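Local structure of AvmM (7FE6) at residues G119-P124 with V128-V133; T58-V63 with V136-R141; S169-P172 with V178-R181; K95-Q100 with G106-C111. The protein catalyses macrocyclization in the biosynthesis of alchivemycin A, through dehydration followed by a Michael-type addition. All coordinates share one frame; numbering follows the deposited sequence.

Contact 1 (G119-P124 with V128-V133). With ZHU (Alchivemycin A), chain I.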
loop_
_atom_site.group_PDB
_atom_site.type_symbol
_atom_site.label_atom_id
_atom_site.label_comp_id
_atom_site.label_asym_id
_atom_site.label_seq_id
_atom_site.Cartn_x
_atom_site.Cartn_y
_atom_site.Cartn_z
ATOM N N GLY A 119 6.005 -20.929 -14.022
ATOM C CA GLY A 119 7.035 -20.775 -15.028
ATOM C C GLY A 119 7.397 -19.347 -15.374
ATOM O O GLY A 119 7.951 -19.105 -16.446
ATOM N N ILE A 120 7.060 -18.382 -14.531
ATOM C CA ILE A 120 7.550 -17.030 -14.754
ATOM C C ILE A 120 8.997 -16.977 -14.261
ATOM O O ILE A 120 9.928 -16.924 -15.066
ATOM C CB ILE A 120 6.636 -16.011 -14.076
ATOM C CG1 ILE A 120 5.249 -16.187 -14.679
ATOM C CG2 ILE A 120 7.143 -14.604 -14.279
ATOM C CD1 ILE A 120 4.199 -15.232 -14.153
ATOM N N LEU A 121 9.198 -17.022 -12.944
ATOM C CA LEU A 121 10.522 -17.162 -12.347
ATOM C C LEU A 121 10.878 -18.613 -12.028
ATOM O O LEU A 121 12.072 -18.958 -11.955
ATOM C CB LEU A 121 10.606 -16.339 -11.060
ATOM C CG LEU A 121 10.404 -14.834 -11.249
ATOM C CD1 LEU A 121 10.427 -14.096 -9.923
ATOM C CD2 LEU A 121 11.488 -14.309 -12.181
ATOM N N SER A 122 9.877 -19.462 -11.832
ATOM C CA SER A 122 10.131 -20.805 -11.356
ATOM C C SER A 122 10.832 -21.637 -12.424
ATOM O O SER A 122 10.750 -21.368 -13.627
ATOM C CB SER A 122 8.829 -21.471 -10.910
ATOM O OG SER A 122 7.986 -21.741 -12.011
ATOM N N LYS A 123 11.555 -22.636 -11.955
ATOM C CA LYS A 123 12.401 -23.515 -12.716
ATOM C C LYS A 123 11.815 -24.914 -12.697
ATOM O O LYS A 123 10.964 -25.225 -11.856
ATOM C CB LYS A 123 13.819 -23.514 -12.128
ATOM C CG LYS A 123 14.629 -22.279 -12.462
ATOM C CD LYS A 123 14.969 -22.245 -13.982
ATOM C CE LYS A 123 15.419 -20.859 -14.463
ATOM N NZ LYS A 123 14.347 -19.845 -14.253
ATOM N N PRO A 124 12.218 -25.777 -13.637
ATOM C CA PRO A 124 11.622 -27.125 -13.696
ATOM C C PRO A 124 11.796 -27.952 -12.429
ATOM O O PRO A 124 10.984 -28.854 -12.194
ATOM C CB PRO A 124 12.326 -27.758 -14.901
ATOM C CG PRO A 124 12.695 -26.597 -15.765
ATOM C CD PRO A 124 13.051 -25.490 -14.821
ATOM N N VAL A 128 11.712 -21.396 -6.938
ATOM C CA VAL A 128 11.267 -20.066 -7.328
ATOM C C VAL A 128 12.392 -19.086 -7.012
ATOM O O VAL A 128 12.328 -18.385 -5.993
ATOM C CB VAL A 128 9.967 -19.676 -6.603
ATOM C CG1 VAL A 128 9.430 -18.356 -7.140
ATOM C CG2 VAL A 128 8.919 -20.742 -6.782
ATOM N N PRO A 129 13.431 -18.986 -7.851
ATOM C CA PRO A 129 14.487 -17.997 -7.588
ATOM C C PRO A 129 13.901 -16.603 -7.702
ATOM O O PRO A 129 12.925 -16.396 -8.420
ATOM C CB PRO A 129 15.519 -18.266 -8.694
ATOM C CG PRO A 129 15.125 -19.561 -9.312
ATOM C CD PRO A 129 13.660 -19.715 -9.113
ATOM N N LEU A 130 14.479 -15.641 -6.972
ATOM C CA LEU A 130 13.950 -14.269 -6.942
ATOM C C LEU A 130 15.017 -13.243 -7.326
ATOM O O LEU A 130 15.691 -12.667 -6.455
ATOM C CB LEU A 130 13.347 -13.937 -5.573
ATOM C CG LEU A 130 12.571 -12.600 -5.560
ATOM C CD1 LEU A 130 11.260 -12.698 -6.356
ATOM C CD2 LEU A 130 12.318 -12.072 -4.146
ATOM N N PRO A 131 15.175 -12.949 -8.610
ATOM C CA PRO A 131 16.169 -11.948 -9.024
ATOM C C PRO A 131 15.729 -10.538 -8.657
ATOM O O PRO A 131 14.558 -10.273 -8.365
ATOM C CB PRO A 131 16.252 -12.123 -10.547
ATOM C CG PRO A 131 15.524 -13.422 -10.845
ATOM C CD PRO A 131 14.498 -13.562 -9.761
ATOM N N GLU A 132 16.690 -9.613 -8.730
ATOM C CA GLU A 132 16.428 -8.236 -8.338
ATOM C C GLU A 132 15.303 -7.683 -9.191
ATOM O O GLU A 132 15.172 -8.040 -10.367
ATOM C CB GLU A 132 17.685 -7.361 -8.472
ATOM C CG GLU A 132 18.132 -7.001 -9.896
ATOM C CD GLU A 132 19.306 -5.981 -9.936
ATOM O OE1 GLU A 132 20.091 -6.028 -10.906
ATOM O OE2 GLU A 132 19.435 -5.115 -9.033
ATOM N N VAL A 133 14.421 -6.906 -8.550
ATOM C CA VAL A 133 13.328 -6.211 -9.219
ATOM C C VAL A 133 12.196 -7.191 -9.525
ATOM O O VAL A 133 11.068 -6.784 -9.827
ATOM C CB VAL A 133 13.844 -5.470 -10.477
ATOM C CG1 VAL A 133 12.739 -4.741 -11.207
ATOM C CG2 VAL A 133 14.926 -4.451 -10.092
HETATM C C1 ZHU I . 7.333 -3.662 -8.852
HETATM C C11 ZHU I . 6.743 -5.941 -16.564
HETATM C C12 ZHU I . 5.862 -5.105 -15.634
HETATM C C14 ZHU I . 6.944 -3.355 -17.044
HETATM C C15 ZHU I . 7.617 -2.215 -17.259
HETATM C C17 ZHU I . 8.012 -0.721 -19.223
HETATM C C19 ZHU I . 10.208 0.238 -18.862
HETATM C C2 ZHU I . 7.488 -4.660 -9.973
HETATM C C21 ZHU I . 12.196 0.664 -17.422
HETATM C C22 ZHU I . 12.708 -0.732 -17.752
HETATM C C24 ZHU I . 10.622 -1.214 -19.138
HETATM C C25 ZHU I . 9.829 -2.199 -18.235
HETATM C C27 ZHU I . 10.360 -4.642 -17.318
HETATM C C28 ZHU I . 12.811 -2.522 -19.493
HETATM C C29 ZHU I . 12.729 1.092 -16.062
HETATM C C31 ZHU I . 9.802 -4.112 -9.821
HETATM C C35 ZHU I . 7.812 -9.567 -15.831
HETATM C C38 ZHU I . 11.063 -6.778 -16.122
HETATM C C5 ZHU I . 9.448 -5.466 -12.940
HETATM C C7 ZHU I . 9.568 -7.682 -14.020
HETATM C C9 ZHU I . 7.818 -8.037 -15.825
HETATM N N33 ZHU I . 10.413 -5.792 -15.257
HETATM O O32 ZHU I . 8.493 -7.004 -11.359
HETATM O O34 ZHU I . 7.176 -7.985 -13.489
HETATM O O36 ZHU I . 10.210 -4.091 -19.593
HETATM O O40 ZHU I . 11.533 -6.506 -18.655
HETATM O O41 ZHU I . 9.383 -3.592 -15.307
#
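S122 and V128 bring the two loop segments to within 4.2 Å, CA to CA, yet no backbone hydrogen bond joins them. Prolines at two of the facing positions suit such a join, since P129 and P131 have no N-H to offer a ladder. L121 carries most of the packing. Its CB lies 3.5 Å from P129 O, and beyond it the two methyls divide the work: CD1 meets L130 CD1 at 3.9 Å, while CD2 reaches P131 CD at 3.9 Å, tip to tip. L121 O also touches P129, lying 3.3 Å from P129 CD. K123 crosses P129 at about a right angle, and its chain, bent at chi2 and chi4, brings NZ round to a weak hydrogen bond with L121 O. The hydroxyl of S122 turns away to D117. With an alanine at L121, the CD1 methyl of L130 and the CD methylene of P131 would probably lose their partners and a gap would open beside P131. V133 belongs to the alchivemycin A pocket with R50 and E134, and its CG1 lies 3.3 Å from C31 of the ligand. Apolar contacts, not directional bonds, thus join the segments and probably help set the loop's course.

Contact 2 (T58-V63 with V136-R141); sequences TGLNLV and VTAHVR
L60 and A138 face each other from two strands whose CA atoms stand 7.7 Å apart, a spacing that side chains must bridge because no backbone hydrogen bond can. CB of L60 points to the opposite strand but is still 5.2 Å from A138 CB. From there CG runs anti to the backbone N (chi1 179°), which carries the branch forward into the interior. At the end CD2 does the touching: it meets A138 CB at 4.0 Å and, on its own strand, L62 CD1 at 3.8 Å. L60 also packs on V45 of strand 40-49. This is the core of a beta sandwich: strand 57-66 belongs to the mixed sheet, strand 135-144 to the antiparallel one, and their inward side chains fill the space between. The long leucine is matched by a short alanine at one level. At the next, L62 and V140 reach toward each other tip to tip, L62 CD2 meeting V140 CG1 at 4.2 Å, and F43 and L79 close round the valine. Some outward residues are polar: N61 ND2 bonds to the carbonyls of L158 and F175, while the ring of H139 meets H152 of the second subunit, planes at about 90°.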
loop_
_atom_site.group_PDB
_atom_site.type_symbol
_atom_site.label_atom_id
_atom_site.label_comp_id
_atom_site.label_asym_id
_atom_site.label_seq_id
_atom_site.Cartn_x
_atom_site.Cartn_y
_atom_site.Cartn_z
ATOM N N THR A 58 12.435 -19.151 -2.975
ATOM C CA THR A 58 11.636 -18.275 -2.133
ATOM C C THR A 58 10.203 -18.764 -2.109
ATOM O O THR A 58 9.718 -19.340 -3.087
ATOM C CB THR A 58 11.611 -16.841 -2.633
ATOM O OG1 THR A 58 10.995 -16.830 -3.925
ATOM C CG2 THR A 58 13.015 -16.225 -2.693
ATOM N N GLY A 59 9.514 -18.454 -1.010
ATOM C CA GLY A 59 8.086 -18.680 -0.897
ATOM C C GLY A 59 7.481 -17.746 0.127
ATOM O O GLY A 59 8.163 -17.270 1.039
ATOM N N LEU A 60 6.183 -17.493 -0.027
ATOM C CA LEU A 60 5.470 -16.575 0.852
ATOM C C LEU A 60 4.894 -17.288 2.076
ATOM O O LEU A 60 4.332 -18.386 1.977
ATOM C CB LEU A 60 4.323 -15.883 0.105
ATOM C CG LEU A 60 3.511 -14.919 0.994
ATOM C CD1 LEU A 60 4.349 -13.722 1.427
ATOM C CD2 LEU A 60 2.142 -14.519 0.447
ATOM N N ASN A 61 5.005 -16.631 3.225
ATOM C CA ASN A 61 4.263 -16.997 4.423
ATOM C C ASN A 61 3.267 -15.888 4.748
ATOM O O ASN A 61 3.513 -14.706 4.473
ATOM C CB ASN A 61 5.205 -17.238 5.612
ATOM C CG ASN A 61 6.245 -18.320 5.322
ATOM O OD1 ASN A 61 5.926 -19.508 5.267
ATOM N ND2 ASN A 61 7.493 -17.901 5.096
ATOM N N LEU A 62 2.117 -16.293 5.295
ATOM C CA LEU A 62 1.017 -15.406 5.666
ATOM C C LEU A 62 0.639 -15.704 7.110
ATOM O O LEU A 62 0.463 -16.870 7.477
ATOM C CB LEU A 62 -0.189 -15.620 4.749
ATOM C CG LEU A 62 -1.001 -14.451 4.215
ATOM C CD1 LEU A 62 -0.163 -13.513 3.360
ATOM C CD2 LEU A 62 -2.111 -15.031 3.401
ATOM N N VAL A 63 0.557 -14.674 7.944
ATOM C CA VAL A 63 0.245 -14.858 9.357
ATOM C C VAL A 63 -1.080 -14.191 9.674
ATOM O O VAL A 63 -1.283 -13.019 9.350
ATOM C CB VAL A 63 1.353 -14.310 10.266
ATOM C CG1 VAL A 63 1.015 -14.590 11.702
ATOM C CG2 VAL A 63 2.668 -14.951 9.907
ATOM N N VAL A 136 6.926 -12.140 -6.870
ATOM C CA VAL A 136 6.061 -13.321 -6.855
ATOM C C VAL A 136 4.753 -12.935 -6.174
ATOM O O VAL A 136 4.768 -12.307 -5.111
ATOM C CB VAL A 136 6.721 -14.514 -6.119
ATOM C CG1 VAL A 136 5.733 -15.675 -5.937
ATOM C CG2 VAL A 136 7.992 -14.985 -6.842
ATOM N N THR A 137 3.630 -13.332 -6.763
ATOM C CA THR A 137 2.316 -12.977 -6.253
ATOM C C THR A 137 1.592 -14.226 -5.783
ATOM O O THR A 137 1.630 -15.265 -6.452
ATOM C CB THR A 137 1.456 -12.303 -7.342
ATOM O OG1 THR A 137 1.970 -11.008 -7.679
ATOM C CG2 THR A 137 -0.018 -12.192 -6.918
ATOM N N ALA A 138 0.893 -14.104 -4.657
ATOM C CA ALA A 138 -0.133 -15.053 -4.271
ATOM C C ALA A 138 -1.463 -14.332 -4.388
ATOM O O ALA A 138 -1.636 -13.246 -3.818
ATOM C CB ALA A 138 0.086 -15.585 -2.851
ATOM N N HIS A 139 -2.381 -14.899 -5.157
ATOM C CA HIS A 139 -3.779 -14.504 -5.071
ATOM C C HIS A 139 -4.411 -15.349 -3.963
ATOM O O HIS A 139 -4.190 -16.561 -3.912
ATOM C CB HIS A 139 -4.475 -14.731 -6.414
ATOM C CG HIS A 139 -3.885 -13.954 -7.551
ATOM N ND1 HIS A 139 -4.431 -12.767 -8.007
ATOM C CD2 HIS A 139 -2.779 -14.179 -8.308
ATOM C CE1 HIS A 139 -3.700 -12.311 -9.012
ATOM N NE2 HIS A 139 -2.695 -13.150 -9.217
ATOM N N VAL A 140 -5.153 -14.725 -3.052
ATOM C CA VAL A 140 -5.554 -15.411 -1.826
ATOM C C VAL A 140 -7.062 -15.287 -1.623
ATOM O O VAL A 140 -7.604 -14.177 -1.634
ATOM C CB VAL A 140 -4.818 -14.847 -0.596
ATOM C CG1 VAL A 140 -5.152 -15.679 0.612
ATOM C CG2 VAL A 140 -3.359 -14.807 -0.814
ATOM N N ARG A 141 -7.726 -16.414 -1.374
ATOM C CA ARG A 141 -9.139 -16.432 -1.029
ATOM C C ARG A 141 -9.284 -16.880 0.420
ATOM O O ARG A 141 -8.823 -17.974 0.797
ATOM C CB ARG A 141 -9.929 -17.337 -1.968
ATOM C CG ARG A 141 -10.136 -16.767 -3.352
ATOM C CD ARG A 141 -10.614 -17.830 -4.346
ATOM N NE ARG A 141 -10.807 -17.272 -5.671
ATOM C CZ ARG A 141 -10.866 -17.977 -6.799
ATOM N NH1 ARG A 141 -10.728 -19.302 -6.792
ATOM N NH2 ARG A 141 -11.030 -17.344 -7.959
#

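Contact 3 (S169-P172 with V178-R181); sequences SIIP and VFGR
I170 and I171 both make apolar contact with the far end of the F179 ring. I171 comes closest, its CD1 lying 3.7 Å from F179 CZ and its CG1 4.0 Å from the same atom. An extended chi2 (-180°) carries CD1 to CZ, obliquely to the ring. I170 uses its other branch: CG2 sits at the ring edge, near the ring plane, 4.1 Å from F179 CE2. I171 suits the place by its length, CG1 and CD1 reaching the ring, and I170 by its branch, which puts the CG2 methyl at the edge. Segment 169-172 belongs to the connection from strand 153-162 to strand 178-189, neighbours in the mixed sheet, and segment 178-181 to the start of the latter; the contact folds the loop back over that start. F18, from the small two-stranded hairpin nearby, packs on both F179 and I171. Hydrogen bonds serve the backbone instead. V178 and G180 pair with M161 and P159 of strand 153-162, whereas F179 bonds to R19 and N21 at the hairpin. Within the loop, I170 bonds through its backbone to G176, and S169 OG takes the N-H of that same glycine.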
loop_
_atom_site.group_PDB
_atom_site.type_symbol
_atom_site.label_atom_id
_atom_site.label_comp_id
_atom_site.label_asym_id
_atom_site.label_seq_id
_atom_site.Cartn_x
_atom_site.Cartn_y
_atom_site.Cartn_z
ATOM N N SER A 169 14.354 -25.208 5.307
ATOM C CA SER A 169 13.508 -24.269 6.031
ATOM C C SER A 169 13.713 -24.459 7.531
ATOM O O SER A 169 13.970 -25.569 8.001
ATOM C CB SER A 169 12.044 -24.481 5.661
ATOM O OG SER A 169 11.851 -24.333 4.271
ATOM N N ILE A 170 13.636 -23.355 8.281
ATOM C CA ILE A 170 14.125 -23.338 9.661
ATOM C C ILE A 170 12.978 -23.371 10.664
ATOM O O ILE A 170 13.162 -23.806 11.802
ATOM C CB ILE A 170 15.069 -22.142 9.902
ATOM C CG1 ILE A 170 16.102 -22.514 10.969
ATOM C CG2 ILE A 170 14.315 -20.885 10.287
ATOM C CD1 ILE A 170 17.155 -21.444 11.217
ATOM N N ILE A 171 11.815 -22.864 10.284
ATOM C CA ILE A 171 10.619 -22.896 11.126
ATOM C C ILE A 171 9.708 -24.003 10.606
ATOM O O ILE A 171 9.346 -23.977 9.421
ATOM C CB ILE A 171 9.879 -21.550 11.113
ATOM C CG1 ILE A 171 10.812 -20.419 11.529
ATOM C CG2 ILE A 171 8.670 -21.618 12.033
ATOM C CD1 ILE A 171 10.133 -19.081 11.536
ATOM N N PRO A 172 9.291 -24.955 11.443
ATOM C CA PRO A 172 8.504 -26.079 10.920
ATOM C C PRO A 172 7.163 -25.589 10.396
ATOM O O PRO A 172 6.454 -24.833 11.062
ATOM C CB PRO A 172 8.353 -27.010 12.133
ATOM C CG PRO A 172 8.524 -26.130 13.310
ATOM C CD PRO A 172 9.505 -25.062 12.897
ATOM N N VAL A 178 15.995 -17.750 5.999
ATOM C CA VAL A 178 16.062 -16.325 6.279
ATOM C C VAL A 178 14.798 -15.693 5.710
ATOM O O VAL A 178 14.104 -16.288 4.881
ATOM C CB VAL A 178 17.327 -15.675 5.701
ATOM C CG1 VAL A 178 18.569 -16.313 6.327
ATOM C CG2 VAL A 178 17.338 -15.831 4.197
ATOM N N PHE A 179 14.501 -14.468 6.158
ATOM C CA PHE A 179 13.181 -13.898 5.909
ATOM C C PHE A 179 13.270 -12.448 5.447
ATOM O O PHE A 179 14.304 -11.788 5.562
ATOM C CB PHE A 179 12.295 -14.014 7.159
ATOM C CG PHE A 179 12.115 -15.422 7.623
ATOM C CD1 PHE A 179 11.136 -16.224 7.070
ATOM C CD2 PHE A 179 12.970 -15.967 8.572
ATOM C CE1 PHE A 179 10.989 -17.544 7.483
ATOM C CE2 PHE A 179 12.841 -17.285 8.984
ATOM C CZ PHE A 179 11.848 -18.078 8.442
ATOM N N GLY A 180 12.159 -11.967 4.891
ATOM C CA GLY A 180 12.052 -10.609 4.418
ATOM C C GLY A 180 11.363 -9.693 5.414
ATOM O O GLY A 180 11.135 -10.032 6.577
ATOM N N ARG A 181 11.036 -8.501 4.928
ATOM C CA ARG A 181 10.425 -7.452 5.736
ATOM C C ARG A 181 8.943 -7.742 5.941
ATOM O O ARG A 181 8.210 -7.949 4.973
ATOM C CB ARG A 181 10.613 -6.099 5.047
ATOM C CG ARG A 181 10.297 -4.900 5.918
ATOM C CD ARG A 181 10.373 -3.616 5.148
ATOM N NE ARG A 181 9.194 -3.386 4.326
ATOM C CZ ARG A 181 8.799 -2.183 3.896
ATOM N NH1 ARG A 181 9.493 -1.090 4.219
ATOM N NH2 ARG A 181 7.702 -2.065 3.147
#

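Contact 4 (K95-Q100 with G106-C111); sequences KCWDPQ and GVHIAC
The carbonyl oxygen of Q100 is gripped twice from the facing strand, by H108 N at 2.9 Å and by V107 CA in a CA-H...O contact of 3.1 Å. The return bond, Q100 N to H108 O, is 3.1 Å long and straight (162°), completing an antiparallel hydrogen-bonded pair. Farther along, W97 N donates to A110 O at 2.8 Å; the register slips by one residue in between, where D98 and P99 arch past the strand. P99, which has no N-H to give, packs its CB against V107 and I109. H108 adopts chi1 72°, which carries its ring beneath Q100, whose CB stands over one face in a CH-pi contact, 3.4 Å from the ring centroid. The glutamine chain then folds back, so that NE2 donates to D98 O at 2.9 Å while lying over the centre of the W97 ring. An alanine in place of H108 would probably leave Q100 CB without its ring face and open a gap there, with the amide still held by D98 O. W97 CB rests on A110 CB, small enough to admit the indole. At the other end C96 SG and C111 SG are 3.5 Å apart, too far for a disulfide. The 95-100 loop lies along strand 107-113, the outermost strand of the mixed sheet in this chain, through isolated bridges: V107, I109 and C111 bond on their other side to strand 57-66, H108 and A110 pack on V63 there, and W97 reaches I171 in the loop before strand 178-189.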
loop_
_atom_site.group_PDB
_atom_site.type_symbol
_atom_site.label_atom_id
_atom_site.label_comp_id
_atom_site.label_asym_id
_atom_site.label_seq_id
_atom_site.Cartn_x
_atom_site.Cartn_y
_atom_site.Cartn_z
ATOM N N LYS A 95 1.330 -27.507 6.388
ATOM C CA LYS A 95 2.339 -26.485 6.095
ATOM C C LYS A 95 1.981 -25.182 6.794
ATOM O O LYS A 95 1.955 -24.097 6.211
ATOM C CB LYS A 95 2.508 -26.273 4.590
ATOM C CG LYS A 95 3.042 -27.457 3.797
ATOM C CD LYS A 95 3.438 -27.045 2.366
ATOM C CE LYS A 95 3.604 -28.239 1.426
ATOM N NZ LYS A 95 2.342 -29.015 1.223
ATOM N N CYS A 96 1.676 -25.318 8.081
ATOM C CA CYS A 96 1.435 -24.193 8.965
ATOM C C CYS A 96 2.298 -24.371 10.199
ATOM O O CYS A 96 2.724 -25.485 10.525
ATOM C CB CYS A 96 -0.031 -24.071 9.398
ATOM S SG CYS A 96 -1.203 -23.765 8.063
ATOM N N TRP A 97 2.634 -23.245 10.817
ATOM C CA TRP A 97 3.230 -23.271 12.136
ATOM C C TRP A 97 2.136 -23.530 13.167
ATOM O O TRP A 97 0.951 -23.291 12.924
ATOM C CB TRP A 97 3.961 -21.955 12.402
ATOM C CG TRP A 97 5.012 -22.028 13.446
ATOM C CD1 TRP A 97 5.505 -23.145 14.042
ATOM C CD2 TRP A 97 5.717 -20.922 14.022
ATOM N NE1 TRP A 97 6.469 -22.811 14.963
ATOM C CE2 TRP A 97 6.620 -21.451 14.970
ATOM C CE3 TRP A 97 5.667 -19.534 13.838
ATOM C CZ2 TRP A 97 7.470 -20.642 15.726
ATOM C CZ3 TRP A 97 6.512 -18.734 14.589
ATOM C CH2 TRP A 97 7.405 -19.292 15.522
ATOM N N ASP A 98 2.539 -24.072 14.309
ATOM C CA ASP A 98 1.612 -24.255 15.413
ATOM C C ASP A 98 1.206 -22.900 15.986
ATOM O O ASP A 98 1.974 -21.933 15.904
ATOM C CB ASP A 98 2.228 -25.113 16.511
ATOM C CG ASP A 98 2.212 -26.577 16.169
ATOM O OD1 ASP A 98 1.384 -26.977 15.330
ATOM O OD2 ASP A 98 2.986 -27.338 16.773
ATOM N N PRO A 99 -0.006 -22.813 16.605
ATOM C CA PRO A 99 -0.442 -21.556 17.226
ATOM C C PRO A 99 0.648 -20.888 18.041
ATOM O O PRO A 99 1.424 -21.561 18.719
ATOM C CB PRO A 99 -1.606 -21.997 18.126
ATOM C CG PRO A 99 -2.150 -23.223 17.487
ATOM C CD PRO A 99 -0.991 -23.901 16.800
ATOM N N GLN A 100 0.773 -19.575 17.909
ATOM C CA GLN A 100 1.720 -18.786 18.683
ATOM C C GLN A 100 0.939 -17.782 19.516
ATOM O O GLN A 100 -0.071 -17.244 19.062
ATOM C CB GLN A 100 2.724 -18.065 17.782
ATOM C CG GLN A 100 3.553 -18.978 16.895
ATOM C CD GLN A 100 4.452 -19.895 17.690
ATOM O OE1 GLN A 100 5.253 -19.429 18.508
ATOM N NE2 GLN A 100 4.311 -21.207 17.478
ATOM N N GLY A 106 -3.331 -12.538 22.525
ATOM C CA GLY A 106 -3.814 -13.107 21.286
ATOM C C GLY A 106 -3.209 -14.445 20.902
ATOM O O GLY A 106 -2.639 -15.204 21.696
ATOM N N VAL A 107 -3.386 -14.741 19.616
ATOM C CA VAL A 107 -2.846 -15.931 18.970
ATOM C C VAL A 107 -2.611 -15.565 17.510
ATOM O O VAL A 107 -3.296 -14.698 16.956
ATOM C CB VAL A 107 -3.789 -17.152 19.099
ATOM C CG1 VAL A 107 -5.126 -16.879 18.415
ATOM C CG2 VAL A 107 -3.140 -18.393 18.520
ATOM N N HIS A 108 -1.623 -16.209 16.885
ATOM C CA HIS A 108 -1.473 -16.061 15.446
ATOM C C HIS A 108 -1.151 -17.403 14.806
ATOM O O HIS A 108 -0.544 -18.285 15.420
ATOM C CB HIS A 108 -0.431 -14.981 15.089
ATOM C CG HIS A 108 0.997 -15.352 15.357
ATOM N ND1 HIS A 108 1.674 -16.305 14.626
ATOM C CD2 HIS A 108 1.895 -14.857 16.245
ATOM C CE1 HIS A 108 2.921 -16.391 15.055
ATOM N NE2 HIS A 108 3.079 -15.530 16.044
ATOM N N ILE A 109 -1.629 -17.572 13.578
ATOM C CA ILE A 109 -1.508 -18.825 12.843
ATOM C C ILE A 109 -0.682 -18.514 11.595
ATOM O O ILE A 109 -1.156 -17.812 10.688
ATOM C CB ILE A 109 -2.876 -19.415 12.457
ATOM C CG1 ILE A 109 -3.840 -19.480 13.649
ATOM C CG2 ILE A 109 -2.697 -20.814 11.906
ATOM C CD1 ILE A 109 -3.327 -20.245 14.811
ATOM N N ALA A 110 0.550 -19.029 11.545
ATOM C CA ALA A 110 1.445 -18.800 10.419
ATOM C C ALA A 110 1.242 -19.878 9.357
ATOM O O ALA A 110 1.309 -21.073 9.656
ATOM C CB ALA A 110 2.901 -18.765 10.885
ATOM N N CYS A 111 0.977 -19.447 8.123
ATOM C CA CYS A 111 0.647 -20.338 7.017
ATOM C C CYS A 111 1.618 -20.179 5.857
ATOM O O CYS A 111 1.907 -19.058 5.422
ATOM C CB CYS A 111 -0.773 -20.085 6.519
ATOM S SG CYS A 111 -1.980 -20.315 7.771
#

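Overall arrangement
Contact 2 is the central core, purely apolar, between the two sheets; contact 3 is buried but farther out, and contacts 1 and 4 are partly exposed. Contacts 2, 3 and 4 share the mixed sheet: strand 57-66 bonds to strand 107-113 through L62 O and C111 N, and N61 packs on F179. Contact 4, on the sheet's margin, is the one with backbone hydrogen bonds between its segments, whereas contact 3 relies on a phenyl ring. These two also touch where P172 packs on W97. Contact 1, at the pocket end and across the chain's centre from contact 4, joins the core through V128 O with T58 OG1 and V128 with V136. Contacts 1 and 2 also touch the second subunit.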